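Local coordinates for protein beta-hexosaminidase (Neisseria gonorrhoeae, PDB 6JTJ) that probably recycles peptidoglycan by cleaving the terminal beta-1,4-linked N-acetylglucosamine from cell-wall fragments, as a family 3 glycoside hydrolase, at residues K210-H215 and Q279-D284; A151-A156 and A373-V378; E99-V104 and G348-M353; Q129-D134 and P186-R191. One frame throughout, in Å; residues are numbered along the deposited sequence.

Contact 1. Residues K210-H215 and Q279-D284; sequences KHFPGH and QILRRD. With NAG (2-acetamido-2-deoxy-beta-D-glucopyranose), chain I.
F212 and L281 carry the apolar part of this contact. The F212 ring lies between two aliphatic groups. L281 CD2 sits over one face as a CH-pi contact, 4.2 Å from the F212 ring centroid and only 8° off the normal. P213 CB covers the opposite face. L281 CB also touches the far end of the ring, 3.7 Å from F212 CZ. I280 comes from the edge, with its CG2 4.2 Å from F212 CZ. The ring reaches the helix because F212 CG is anti to the backbone N (chi1 178°). F244 meets the same ring edge-to-face, and V255 of strand 254-257 packs on both F212 and L281.

The polar part belongs to the two preceding residues and the bound N-acetylglucosamine. K210 NZ donates to two sugar hydroxyls, at 3.0 Å from NAG O4 and 3.2 Å from NAG O3. H211 NE2 is hydrogen-bonded to NAG O3 at 2.9 Å, nearly straight at 164°. This hydroxyl meets the imidazole at its edge, near the ring plane, while K210 CB packs over one face. D168 binds H211 ND1 and so helps fix the ring's rotation. E107 forms a salt bridge with K210 NZ, and D221 O of the second subunit also bonds the sugar.

The peptide bonds before H211 and P213 are both cis. They probably help to turn the chain, with H211 facing the sugar and F212 the helix. Strand 208-212 ends here and runs into the loop of the KHFPGH sequence of NagZ enzymes, between helix 274-284 and the substrate pocket.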
loop_
_atom_site.group_PDB
_atom_site.type_symbol
_atom_site.label_atom_id
_atom_site.label_comp_id
_atom_site.label_asym_id
_atom_site.label_seq_id
_atom_site.Cartn_x
_atom_site.Cartn_y
_atom_site.Cartn_z
ATOM N N LYS C 210 9.740 -4.954 10.914
ATOM C CA LYS C 210 8.391 -4.513 10.563
ATOM C C LYS C 210 7.636 -5.665 9.907
ATOM O O LYS C 210 8.262 -6.421 9.165
ATOM C CB LYS C 210 8.463 -3.379 9.531
ATOM C CG LYS C 210 9.492 -2.327 9.832
ATOM C CD LYS C 210 9.216 -1.035 9.058
ATOM C CE LYS C 210 9.537 -1.137 7.582
ATOM N NZ LYS C 210 9.878 0.225 7.047
ATOM N N HIS C 211 6.314 -5.820 10.102
ATOM C CA HIS C 211 5.459 -5.024 10.974
ATOM C C HIS C 211 4.852 -5.996 11.963
ATOM O O HIS C 211 4.047 -6.833 11.595
ATOM C CB HIS C 211 4.372 -4.321 10.164
ATOM C CG HIS C 211 4.909 -3.492 9.050
ATOM N ND1 HIS C 211 5.367 -4.035 7.866
ATOM C CD2 HIS C 211 5.064 -2.152 8.933
ATOM C CE1 HIS C 211 5.765 -3.069 7.063
ATOM N NE2 HIS C 211 5.598 -1.920 7.688
ATOM N N PHE C 212 5.278 -5.896 13.218
ATOM C CA PHE C 212 4.938 -6.870 14.248
ATOM C C PHE C 212 3.434 -6.914 14.472
ATOM O O PHE C 212 2.814 -5.861 14.616
ATOM C CB PHE C 212 5.609 -6.491 15.571
ATOM C CG PHE C 212 5.275 -7.417 16.701
ATOM C CD1 PHE C 212 6.007 -8.585 16.891
ATOM C CD2 PHE C 212 4.247 -7.131 17.557
ATOM C CE1 PHE C 212 5.707 -9.449 17.908
ATOM C CE2 PHE C 212 3.943 -7.993 18.609
ATOM C CZ PHE C 212 4.673 -9.145 18.788
ATOM N N PRO C 213 2.851 -8.115 14.589
ATOM C CA PRO C 213 3.414 -9.450 14.582
ATOM C C PRO C 213 3.402 -10.154 13.219
ATOM O O PRO C 213 3.648 -11.378 13.164
ATOM C CB PRO C 213 2.486 -10.186 15.538
ATOM C CG PRO C 213 1.152 -9.589 15.225
ATOM C CD PRO C 213 1.409 -8.156 14.887
ATOM N N GLY C 214 3.178 -9.405 12.135
ATOM C CA GLY C 214 3.238 -9.973 10.779
ATOM C C GLY C 214 2.123 -9.460 9.900
ATOM O O GLY C 214 0.958 -9.718 10.154
ATOM N N HIS C 215 2.499 -8.718 8.866
ATOM C CA HIS C 215 1.561 -8.044 7.968
ATOM C C HIS C 215 1.320 -8.849 6.679
ATOM O O HIS C 215 0.545 -8.431 5.806
ATOM C CB HIS C 215 2.162 -6.679 7.603
ATOM C CG HIS C 215 1.164 -5.636 7.202
ATOM N ND1 HIS C 215 0.237 -5.829 6.196
ATOM C CD2 HIS C 215 0.988 -4.360 7.632
ATOM C CE1 HIS C 215 -0.487 -4.732 6.044
ATOM N NE2 HIS C 215 -0.055 -3.825 6.905
ATOM N N GLN C 279 2.183 -8.424 26.723
ATOM C CA GLN C 279 2.104 -9.818 27.061
ATOM C C GLN C 279 2.929 -10.665 26.074
ATOM O O GLN C 279 3.710 -11.528 26.496
ATOM C CB GLN C 279 0.612 -10.208 27.154
ATOM C CG GLN C 279 0.269 -11.663 27.408
ATOM C CD GLN C 279 -1.237 -11.913 27.434
ATOM O OE1 GLN C 279 -2.034 -11.004 27.695
ATOM N NE2 GLN C 279 -1.629 -13.150 27.147
ATOM N N ILE C 280 2.779 -10.419 24.771
ATOM C CA ILE C 280 3.463 -11.261 23.787
ATOM C C ILE C 280 4.872 -10.768 23.492
ATOM O O ILE C 280 5.829 -11.493 23.707
ATOM C CB ILE C 280 2.621 -11.440 22.504
ATOM C CG1 ILE C 280 1.369 -12.273 22.833
ATOM C CG2 ILE C 280 3.404 -12.169 21.432
ATOM C CD1 ILE C 280 0.254 -12.171 21.813
ATOM N N LEU C 281 5.010 -9.528 23.027
ATOM C CA LEU C 281 6.325 -9.030 22.634
ATOM C C LEU C 281 7.295 -8.834 23.810
ATOM O O LEU C 281 8.436 -9.266 23.734
ATOM C CB LEU C 281 6.186 -7.727 21.821
ATOM C CG LEU C 281 7.466 -7.125 21.246
ATOM C CD1 LEU C 281 8.277 -8.141 20.455
ATOM C CD2 LEU C 281 7.135 -5.908 20.378
ATOM N N ARG C 282 6.867 -8.153 24.870
ATOM C CA ARG C 282 7.732 -7.943 26.038
ATOM C C ARG C 282 7.905 -9.229 26.834
ATOM O O ARG C 282 9.016 -9.727 26.971
ATOM C CB ARG C 282 7.189 -6.845 26.968
ATOM C CG ARG C 282 7.199 -5.427 26.419
ATOM C CD ARG C 282 8.601 -4.907 26.215
ATOM N NE ARG C 282 8.583 -3.523 25.778
ATOM C CZ ARG C 282 9.518 -2.941 25.027
ATOM N NH1 ARG C 282 10.577 -3.603 24.596
ATOM N NH2 ARG C 282 9.400 -1.653 24.725
ATOM N N ARG C 283 6.805 -9.760 27.358
ATOM C CA ARG C 283 6.880 -10.873 28.305
ATOM C C ARG C 283 7.292 -12.180 27.660
ATOM O O ARG C 283 8.250 -12.802 28.079
ATOM C CB ARG C 283 5.544 -11.110 29.031
ATOM C CG ARG C 283 5.737 -11.218 30.527
ATOM C CD ARG C 283 4.745 -12.063 31.255
ATOM N NE ARG C 283 3.360 -12.072 30.832
ATOM C CZ ARG C 283 2.859 -12.942 29.964
ATOM N NH1 ARG C 283 3.651 -13.825 29.351
ATOM N NH2 ARG C 283 1.572 -12.895 29.684
ATOM N N ASP C 284 6.531 -12.609 26.665
ATOM C CA ASP C 284 6.731 -13.905 26.057
ATOM C C ASP C 284 8.000 -13.942 25.190
ATOM O O ASP C 284 8.793 -14.882 25.281
ATOM C CB ASP C 284 5.493 -14.257 25.256
ATOM C CG ASP C 284 5.388 -15.718 24.955
ATOM O OD1 ASP C 284 6.436 -16.382 24.806
ATOM O OD2 ASP C 284 4.245 -16.200 24.814
HETATM C C1 NAG I . 4.092 2.875 7.800
HETATM C C2 NAG I . 4.772 1.812 6.924
HETATM C C3 NAG I . 6.104 1.416 7.517
HETATM C C4 NAG I . 6.953 2.649 7.820
HETATM C C5 NAG I . 6.241 3.585 8.777
HETATM C C6 NAG I . 7.008 4.902 8.931
HETATM C C7 NAG I . 3.729 -0.096 5.685
HETATM C C8 NAG I . 4.318 0.458 4.456
HETATM N N2 NAG I . 3.983 0.612 6.792
HETATM O O1 NAG I . 3.138 3.600 7.046
HETATM O O3 NAG I . 6.754 0.544 6.621
HETATM O O4 NAG I . 8.212 2.297 8.336
HETATM O O5 NAG I . 4.969 3.896 8.248
HETATM O O6 NAG I . 7.098 5.641 7.724
HETATM O O7 NAG I . 3.023 -1.118 5.643
#

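Contact 2. Residues A151-A156 and A373-V378; sequences ATELSA and AAQAFV
E153 and Q375 mark the closest approach of two helix segments, with their CA atoms 9.5 Å apart, so that long side chains have to bridge the gap. One hydrogen bond does this. Q375 NE2 donates to E153 OE2 over 2.9 Å, and the N-H points almost straight at the oxygen (175°). The acceptor lies close to the amide plane of Q375. On the glutamate the approach is less regular: the donor comes from the anti side of OE2 and is 30° out of the carboxylate plane. The two flat groups are strongly twisted against each other, with planes 77° apart. Both chains are extended beyond CG, which carries the E153 carboxylate across to the other helix. Q375 CG is also near, 3.6 Å from E153 OE2. T119 OG1 gives the same oxygen a second hydrogen bond, and F371 of helix 369-382 packs against E153.

Between the segments 151-156 and 373-378 this bond is the one direct link; nearer the start of helix 136-155, A374 and V378 pack on V149. E153 is buried, and its OE2 shares two partners. Such bonds would probably help to offset the cost of burying a carboxylate, while the neutral amide adds no opposing charge.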
loop_
_atom_site.group_PDB
_atom_site.type_symbol
_atom_site.label_atom_id
_atom_site.label_comp_id
_atom_site.label_asym_id
_atom_site.label_seq_id
_atom_site.Cartn_x
_atom_site.Cartn_y
_atom_site.Cartn_z
ATOM N N ALA C 151 23.307 1.138 4.968
ATOM C CA ALA C 151 23.584 1.819 6.224
ATOM C C ALA C 151 24.734 2.820 6.091
ATOM O O ALA C 151 24.619 3.956 6.552
ATOM C CB ALA C 151 23.892 0.798 7.323
ATOM N N THR C 152 25.820 2.413 5.443
ATOM C CA THR C 152 27.010 3.262 5.367
ATOM C C THR C 152 26.713 4.584 4.662
ATOM O O THR C 152 27.104 5.639 5.135
ATOM C CB THR C 152 28.186 2.551 4.681
ATOM O OG1 THR C 152 28.478 1.318 5.353
ATOM C CG2 THR C 152 29.431 3.439 4.721
ATOM N N GLU C 153 25.998 4.535 3.547
ATOM C CA GLU C 153 25.722 5.746 2.805
ATOM C C GLU C 153 24.862 6.683 3.627
ATOM O O GLU C 153 25.008 7.909 3.531
ATOM C CB GLU C 153 25.066 5.418 1.456
ATOM C CG GLU C 153 26.004 4.684 0.516
ATOM C CD GLU C 153 25.417 4.397 -0.861
ATOM O OE1 GLU C 153 24.244 4.694 -1.121
ATOM O OE2 GLU C 153 26.140 3.841 -1.701
ATOM N N LEU C 154 23.943 6.123 4.418
ATOM C CA LEU C 154 23.096 6.962 5.256
ATOM C C LEU C 154 23.881 7.501 6.438
ATOM O O LEU C 154 23.707 8.656 6.821
ATOM C CB LEU C 154 21.875 6.191 5.757
ATOM C CG LEU C 154 20.780 5.885 4.747
ATOM C CD1 LEU C 154 19.814 4.889 5.368
ATOM C CD2 LEU C 154 20.053 7.151 4.329
ATOM N N SER C 155 24.751 6.669 6.997
ATOM C CA SER C 155 25.574 7.079 8.127
ATOM C C SER C 155 26.459 8.284 7.777
ATOM O O SER C 155 26.652 9.173 8.593
ATOM C CB SER C 155 26.436 5.916 8.606
ATOM O OG SER C 155 25.644 4.856 9.088
ATOM N N ALA C 156 26.940 8.320 6.535
ATOM C CA ALA C 156 27.731 9.450 6.039
ATOM C C ALA C 156 26.978 10.754 6.062
ATOM O O ALA C 156 27.609 11.813 6.026
ATOM C CB ALA C 156 28.207 9.178 4.630
ATOM N N ALA C 373 33.348 -1.447 -4.244
ATOM C CA ALA C 373 32.947 -2.702 -4.890
ATOM C C ALA C 373 31.587 -3.172 -4.389
ATOM O O ALA C 373 30.762 -3.692 -5.164
ATOM C CB ALA C 373 33.991 -3.770 -4.643
ATOM N N ALA C 374 31.364 -3.046 -3.076
ATOM C CA ALA C 374 30.062 -3.405 -2.508
ATOM C C ALA C 374 28.975 -2.575 -3.171
ATOM O O ALA C 374 27.932 -3.114 -3.557
ATOM C CB ALA C 374 30.070 -3.206 -0.989
ATOM N N GLN C 375 29.226 -1.276 -3.295
ATOM C CA GLN C 375 28.301 -0.383 -3.952
ATOM C C GLN C 375 27.912 -0.871 -5.333
ATOM O O GLN C 375 26.720 -0.970 -5.659
ATOM C CB GLN C 375 28.877 1.019 -4.073
ATOM C CG GLN C 375 28.910 1.801 -2.787
ATOM C CD GLN C 375 29.549 3.154 -2.994
ATOM O OE1 GLN C 375 30.663 3.229 -3.446
ATOM N NE2 GLN C 375 28.867 4.214 -2.635
ATOM N N ALA C 376 28.908 -1.206 -6.141
ATOM C CA ALA C 376 28.647 -1.652 -7.510
ATOM C C ALA C 376 27.886 -2.982 -7.548
ATOM O O ALA C 376 27.014 -3.190 -8.405
ATOM C CB ALA C 376 29.949 -1.749 -8.300
ATOM N N PHE C 377 28.216 -3.892 -6.639
ATOM C CA PHE C 377 27.474 -5.155 -6.553
ATOM C C PHE C 377 25.982 -4.914 -6.236
ATOM O O PHE C 377 25.088 -5.522 -6.835
ATOM C CB PHE C 377 28.082 -6.052 -5.480
ATOM C CG PHE C 377 27.250 -7.288 -5.173
ATOM C CD1 PHE C 377 27.256 -8.378 -6.019
ATOM C CD2 PHE C 377 26.448 -7.341 -4.040
ATOM C CE1 PHE C 377 26.499 -9.510 -5.731
ATOM C CE2 PHE C 377 25.676 -8.468 -3.747
ATOM C CZ PHE C 377 25.702 -9.558 -4.596
ATOM N N VAL C 378 25.720 -4.038 -5.269
ATOM C CA VAL C 378 24.346 -3.766 -4.830
ATOM C C VAL C 378 23.601 -3.043 -5.960
ATOM O O VAL C 378 22.482 -3.395 -6.285
ATOM C CB VAL C 378 24.343 -2.966 -3.506
ATOM C CG1 VAL C 378 22.955 -2.461 -3.172
ATOM C CG2 VAL C 378 24.870 -3.839 -2.369
#

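Contact 3. Residues E99-V104 and G348-M353; sequences ELIIAV and GRWQYM
I101 lies against the six-membered part of the W350 indole. Its CG1 comes closest, 3.5 Å from W350 CE3, and its CB is 3.6 Å from W350 CZ3. The aliphatic branch meets the ring obliquely, and the two side chains slide past each other in opposite directions. I101 CG1 stands beside its backbone N (chi1 -69°), and CD1 then runs on past the indole toward the helix backbone, reaching 3.8 Å from W350 O. The other branch, CG2, touches both partners: I101 CG2 is 3.9 Å from W350 CZ3, and I101 CG2 is 4.3 Å from M353 CE. All three residues are buried, and the side chains meet through apolar atoms.

I101 opens strand 101-108, a parallel strand of the (beta/alpha) barrel expected for a family 3 glycoside hydrolase. Helix 346-352 packs at the starting ends of barrel strands: I101 is the first residue of strand 101-108, and V290, touched by M353, is the first of strand 290-295. D105, which hydrogen-bonds the bound N-acetylglucosamine, lies further along strand 101-108.

Outside this first shell, polar bonds set the positions. W350 NE1 is hydrogen-bonded to G45 O, which helps to fix the turn of the indole, while the R44 side chain touches W350. The backbone of I101 bonds G70 and I72 of the neighbouring parallel strand 69-74, holding the isoleucine in the sheet with its side chain directed at the helix.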
loop_
_atom_site.group_PDB
_atom_site.type_symbol
_atom_site.label_atom_id
_atom_site.label_comp_id
_atom_site.label_asym_id
_atom_site.label_seq_id
_atom_site.Cartn_x
_atom_site.Cartn_y
_atom_site.Cartn_z
ATOM N N GLU C 99 21.781 13.991 21.313
ATOM C CA GLU C 99 21.350 14.474 20.022
ATOM C C GLU C 99 20.101 13.721 19.586
ATOM O O GLU C 99 19.963 12.518 19.827
ATOM C CB GLU C 99 22.469 14.329 19.003
ATOM C CG GLU C 99 23.714 15.135 19.380
ATOM C CD GLU C 99 24.862 14.978 18.401
ATOM O OE1 GLU C 99 24.969 13.911 17.780
ATOM O OE2 GLU C 99 25.682 15.914 18.264
ATOM N N LEU C 100 19.163 14.461 19.005
ATOM C CA LEU C 100 17.943 13.868 18.479
ATOM C C LEU C 100 18.307 12.734 17.517
ATOM O O LEU C 100 19.160 12.906 16.662
ATOM C CB LEU C 100 17.097 14.923 17.755
ATOM C CG LEU C 100 16.451 16.017 18.620
ATOM C CD1 LEU C 100 15.763 17.042 17.731
ATOM C CD2 LEU C 100 15.466 15.453 19.631
ATOM N N ILE C 101 17.662 11.582 17.692
ATOM C CA ILE C 101 17.847 10.431 16.813
ATOM C C ILE C 101 17.135 10.697 15.484
ATOM O O ILE C 101 16.011 11.172 15.459
ATOM C CB ILE C 101 17.290 9.144 17.466
ATOM C CG1 ILE C 101 18.158 8.735 18.656
ATOM C CG2 ILE C 101 17.199 8.005 16.463
ATOM C CD1 ILE C 101 19.557 8.276 18.318
ATOM N N ILE C 102 17.811 10.418 14.384
ATOM C CA ILE C 102 17.274 10.681 13.056
ATOM C C ILE C 102 17.113 9.363 12.295
ATOM O O ILE C 102 18.068 8.582 12.170
ATOM C CB ILE C 102 18.200 11.633 12.257
ATOM C CG1 ILE C 102 18.439 12.929 13.054
ATOM C CG2 ILE C 102 17.600 11.937 10.893
ATOM C CD1 ILE C 102 19.382 13.915 12.387
ATOM N N ALA C 103 15.913 9.128 11.786
ATOM C CA ALA C 103 15.613 7.903 11.052
ATOM C C ALA C 103 15.025 8.176 9.681
ATOM O O ALA C 103 14.608 9.294 9.375
ATOM C CB ALA C 103 14.664 7.031 11.856
ATOM N N VAL C 104 15.046 7.137 8.849
ATOM C CA VAL C 104 14.472 7.175 7.499
ATOM C C VAL C 104 14.059 5.757 7.076
ATOM O O VAL C 104 14.560 4.767 7.612
ATOM C CB VAL C 104 15.480 7.755 6.486
ATOM C CG1 VAL C 104 16.621 6.775 6.225
ATOM C CG2 VAL C 104 14.804 8.143 5.183
ATOM N N GLY C 348 17.848 4.526 27.457
ATOM C CA GLY C 348 18.691 3.445 26.960
ATOM C C GLY C 348 18.197 2.900 25.630
ATOM O O GLY C 348 18.997 2.545 24.753
ATOM N N ARG C 349 16.877 2.811 25.480
ATOM C CA ARG C 349 16.278 2.355 24.225
ATOM C C ARG C 349 16.583 3.298 23.054
ATOM O O ARG C 349 16.887 2.834 21.965
ATOM C CB ARG C 349 14.768 2.139 24.406
ATOM C CG ARG C 349 14.468 0.857 25.156
ATOM C CD ARG C 349 13.011 0.704 25.545
ATOM N NE ARG C 349 12.808 -0.569 26.238
ATOM C CZ ARG C 349 11.742 -0.873 26.959
ATOM N NH1 ARG C 349 10.742 -0.010 27.084
ATOM N NH2 ARG C 349 11.662 -2.050 27.552
ATOM N N TRP C 350 16.466 4.604 23.262
ATOM C CA TRP C 350 16.905 5.566 22.246
ATOM C C TRP C 350 18.411 5.423 21.974
ATOM O O TRP C 350 18.855 5.469 20.834
ATOM C CB TRP C 350 16.670 7.011 22.701
ATOM C CG TRP C 350 15.315 7.666 22.455
ATOM C CD1 TRP C 350 14.501 8.215 23.407
ATOM C CD2 TRP C 350 14.682 7.937 21.193
ATOM N NE1 TRP C 350 13.403 8.780 22.822
ATOM C CE2 TRP C 350 13.496 8.649 21.466
ATOM C CE3 TRP C 350 15.009 7.656 19.868
ATOM C CZ2 TRP C 350 12.624 9.064 20.466
ATOM C CZ3 TRP C 350 14.143 8.085 18.863
ATOM C CH2 TRP C 350 12.969 8.776 19.168
ATOM N N GLN C 351 19.201 5.310 23.036
ATOM C CA GLN C 351 20.649 5.357 22.904
ATOM C C GLN C 351 21.198 4.158 22.152
ATOM O O GLN C 351 22.140 4.293 21.384
ATOM C CB GLN C 351 21.349 5.494 24.279
ATOM C CG GLN C 351 22.876 5.755 24.178
ATOM C CD GLN C 351 23.339 6.805 23.110
ATOM O OE1 GLN C 351 22.643 7.775 22.760
ATOM N NE2 GLN C 351 24.540 6.582 22.575
ATOM N N TYR C 352 20.608 2.994 22.374
ATOM C CA TYR C 352 20.958 1.796 21.620
ATOM C C TYR C 352 20.854 2.014 20.093
ATOM O O TYR C 352 21.600 1.407 19.335
ATOM C CB TYR C 352 20.061 0.643 22.057
ATOM C CG TYR C 352 20.449 -0.716 21.506
ATOM C CD1 TYR C 352 21.623 -1.359 21.918
ATOM C CD2 TYR C 352 19.634 -1.367 20.594
ATOM C CE1 TYR C 352 21.967 -2.613 21.425
ATOM C CE2 TYR C 352 19.960 -2.611 20.100
ATOM C CZ TYR C 352 21.125 -3.230 20.503
ATOM O OH TYR C 352 21.424 -4.467 19.980
ATOM N N MET C 353 19.974 2.915 19.653
ATOM C CA MET C 353 19.803 3.200 18.219
ATOM C C MET C 353 20.776 4.230 17.641
ATOM O O MET C 353 20.778 4.447 16.433
ATOM C CB MET C 353 18.371 3.663 17.951
ATOM C CG MET C 353 17.318 2.588 18.224
ATOM S SD MET C 353 15.666 3.118 17.737
ATOM C CE MET C 353 15.467 4.695 18.568
#

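Contact 4. Residues Q129-D134 and P186-R191; sequences QIWDKD and PEAVAR
W131 packs against A188, and this pair makes most of the contact. The methyl group sits over one face of the indole as a CH-pi interaction: A188 CB is 3.9 Å from the centroid of the W131 five-membered ring, 19° off the normal. Its closest ring atom is W131 CE2, at 3.7 Å. The small alanine allows the flat ring to come near the helix backbone, and A188 CA lies 3.9 Å from W131 CH2. W131 CG is anti to the backbone N (chi1 173°), which swings the indole across to the second helix.

Aliphatic contact continues one turn further along. R191 CB is 4.0 Å from W131 CZ3 and meets the ring obliquely. The rest of the arginine bends at chi2 and chi3 and leads away, so it is the base of this side chain that touches the ring. E187 O also stands obliquely to the indole, 4.4 Å from W131 CH2.

One polar and one ring contact come from H183, in the loop before helix 186-202. Its NE2 bonds D132 OD1, and its ring meets that of W131. A188 touches H183 as well.

The axes of the two segments are 11.3 Å apart at closest approach and cross at 114°. W131 leaves helix 124-134, rests on the start of helix 186-202, and touches A136 and A139 of helix 136-155.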
loop_
_atom_site.group_PDB
_atom_site.type_symbol
_atom_site.label_atom_id
_atom_site.label_comp_id
_atom_site.label_asym_id
_atom_site.label_seq_id
_atom_site.Cartn_x
_atom_site.Cartn_y
_atom_site.Cartn_z
ATOM N N GLN C 129 14.982 -14.330 -3.967
ATOM C CA GLN C 129 15.124 -14.998 -5.257
ATOM C C GLN C 129 16.527 -15.592 -5.407
ATOM O O GLN C 129 16.679 -16.669 -5.982
ATOM C CB GLN C 129 14.823 -14.028 -6.402
ATOM C CG GLN C 129 13.359 -13.686 -6.481
ATOM C CD GLN C 129 13.060 -12.565 -7.461
ATOM O OE1 GLN C 129 13.875 -11.669 -7.699
ATOM N NE2 GLN C 129 11.881 -12.623 -8.049
ATOM N N ILE C 130 17.548 -14.873 -4.935
ATOM C CA ILE C 130 18.907 -15.403 -4.897
ATOM C C ILE C 130 18.943 -16.644 -4.000
ATOM O O ILE C 130 19.579 -17.632 -4.332
ATOM C CB ILE C 130 19.914 -14.364 -4.381
ATOM C CG1 ILE C 130 20.057 -13.234 -5.382
ATOM C CG2 ILE C 130 21.271 -15.008 -4.148
ATOM C CD1 ILE C 130 20.844 -12.040 -4.887
ATOM N N TRP C 131 18.215 -16.614 -2.891
ATOM C CA TRP C 131 18.124 -17.768 -1.997
ATOM C C TRP C 131 17.607 -18.995 -2.748
ATOM O O TRP C 131 18.197 -20.078 -2.672
ATOM C CB TRP C 131 17.206 -17.439 -0.811
ATOM C CG TRP C 131 16.871 -18.548 0.123
ATOM C CD1 TRP C 131 16.004 -19.556 -0.088
ATOM C CD2 TRP C 131 17.356 -18.714 1.463
ATOM N NE1 TRP C 131 15.930 -20.369 1.018
ATOM C CE2 TRP C 131 16.763 -19.874 1.979
ATOM C CE3 TRP C 131 18.257 -18.005 2.260
ATOM C CZ2 TRP C 131 17.008 -20.331 3.263
ATOM C CZ3 TRP C 131 18.513 -18.475 3.549
ATOM C CH2 TRP C 131 17.885 -19.620 4.030
ATOM N N ASP C 132 16.494 -18.824 -3.452
ATOM C CA ASP C 132 15.890 -19.916 -4.200
ATOM C C ASP C 132 16.800 -20.439 -5.319
ATOM O O ASP C 132 16.851 -21.627 -5.551
ATOM C CB ASP C 132 14.563 -19.482 -4.819
ATOM C CG ASP C 132 13.467 -19.308 -3.795
ATOM O OD1 ASP C 132 13.606 -19.797 -2.658
ATOM O OD2 ASP C 132 12.457 -18.676 -4.135
ATOM N N LYS C 133 17.503 -19.541 -5.991
ATOM C CA LYS C 133 18.243 -19.877 -7.198
ATOM C C LYS C 133 19.694 -20.292 -6.942
ATOM O O LYS C 133 20.137 -21.300 -7.473
ATOM C CB LYS C 133 18.235 -18.687 -8.151
ATOM C CG LYS C 133 18.678 -19.032 -9.558
ATOM C CD LYS C 133 19.135 -17.801 -10.314
ATOM C CE LYS C 133 19.567 -18.200 -11.739
ATOM N NZ LYS C 133 20.448 -17.218 -12.426
ATOM N N ASP C 134 20.432 -19.492 -6.174
ATOM C CA ASP C 134 21.844 -19.746 -5.904
ATOM C C ASP C 134 22.116 -20.266 -4.498
ATOM O O ASP C 134 23.259 -20.519 -4.156
ATOM C CB ASP C 134 22.648 -18.475 -6.097
ATOM C CG ASP C 134 22.515 -17.914 -7.480
ATOM O OD1 ASP C 134 22.053 -18.643 -8.375
ATOM O OD2 ASP C 134 22.877 -16.742 -7.669
ATOM N N PRO C 186 9.355 -18.640 6.542
ATOM C CA PRO C 186 9.891 -17.989 7.756
ATOM C C PRO C 186 11.377 -18.210 8.015
ATOM O O PRO C 186 12.064 -17.288 8.443
ATOM C CB PRO C 186 9.041 -18.584 8.885
ATOM C CG PRO C 186 8.257 -19.706 8.296
ATOM C CD PRO C 186 8.131 -19.427 6.830
ATOM N N GLU C 187 11.905 -19.381 7.674
ATOM C CA GLU C 187 13.348 -19.635 7.830
ATOM C C GLU C 187 14.186 -18.779 6.899
ATOM O O GLU C 187 15.215 -18.227 7.288
ATOM C CB GLU C 187 13.693 -21.116 7.604
ATOM C CG GLU C 187 15.173 -21.425 7.984
ATOM C CD GLU C 187 15.513 -21.232 9.474
ATOM O OE1 GLU C 187 14.613 -21.275 10.353
ATOM O OE2 GLU C 187 16.715 -21.037 9.777
ATOM N N ALA C 188 13.765 -18.675 5.649
ATOM C CA ALA C 188 14.476 -17.808 4.711
ATOM C C ALA C 188 14.416 -16.343 5.179
ATOM O O ALA C 188 15.415 -15.618 5.138
ATOM C CB ALA C 188 13.878 -17.938 3.317
ATOM N N VAL C 189 13.243 -15.917 5.625
ATOM C CA VAL C 189 13.087 -14.518 6.063
ATOM C C VAL C 189 14.022 -14.236 7.240
ATOM O O VAL C 189 14.769 -13.268 7.230
ATOM C CB VAL C 189 11.630 -14.194 6.426
ATOM C CG1 VAL C 189 11.530 -12.817 7.093
ATOM C CG2 VAL C 189 10.754 -14.243 5.182
ATOM N N ALA C 190 13.999 -15.113 8.225
ATOM C CA ALA C 190 14.814 -14.937 9.437
ATOM C C ALA C 190 16.274 -14.874 9.100
ATOM O O ALA C 190 16.985 -13.957 9.512
ATOM C CB ALA C 190 14.552 -16.062 10.435
ATOM N N ARG C 191 16.739 -15.803 8.282
ATOM C CA ARG C 191 18.169 -15.844 7.974
ATOM C C ARG C 191 18.622 -14.678 7.096
ATOM O O ARG C 191 19.687 -14.101 7.334
ATOM C CB ARG C 191 18.548 -17.204 7.367
ATOM C CG ARG C 191 18.287 -18.379 8.364
ATOM C CD ARG C 191 19.591 -18.900 8.945
ATOM N NE ARG C 191 20.490 -17.922 9.544
ATOM C CZ ARG C 191 20.642 -17.644 10.844
ATOM N NH1 ARG C 191 19.886 -18.202 11.777
ATOM N NH2 ARG C 191 21.585 -16.767 11.200
#

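Contacts 1 and 3 are buried and reach the same sheet, joining helices to strands through apolar side chains. Contact 1 alone also holds the sugar. Contacts 2 and 4 are partly buried and join helix to helix further out. Contact 2 is purely polar, whereas contact 4 rests on a ring face. Contacts 1 and 3 meet where R282 NH2 is 3.2 Å from R349 NH1; both arginines form salt bridges with D320. Contacts 2 and 3 touch by packing of L154 CD1 on V104 CG1, at 3.8 Å. Helix 124-134 of contact 4 leads into helix 136-155 of contact 2, and helix 186-202 leads into strand 208-212 of contact 1.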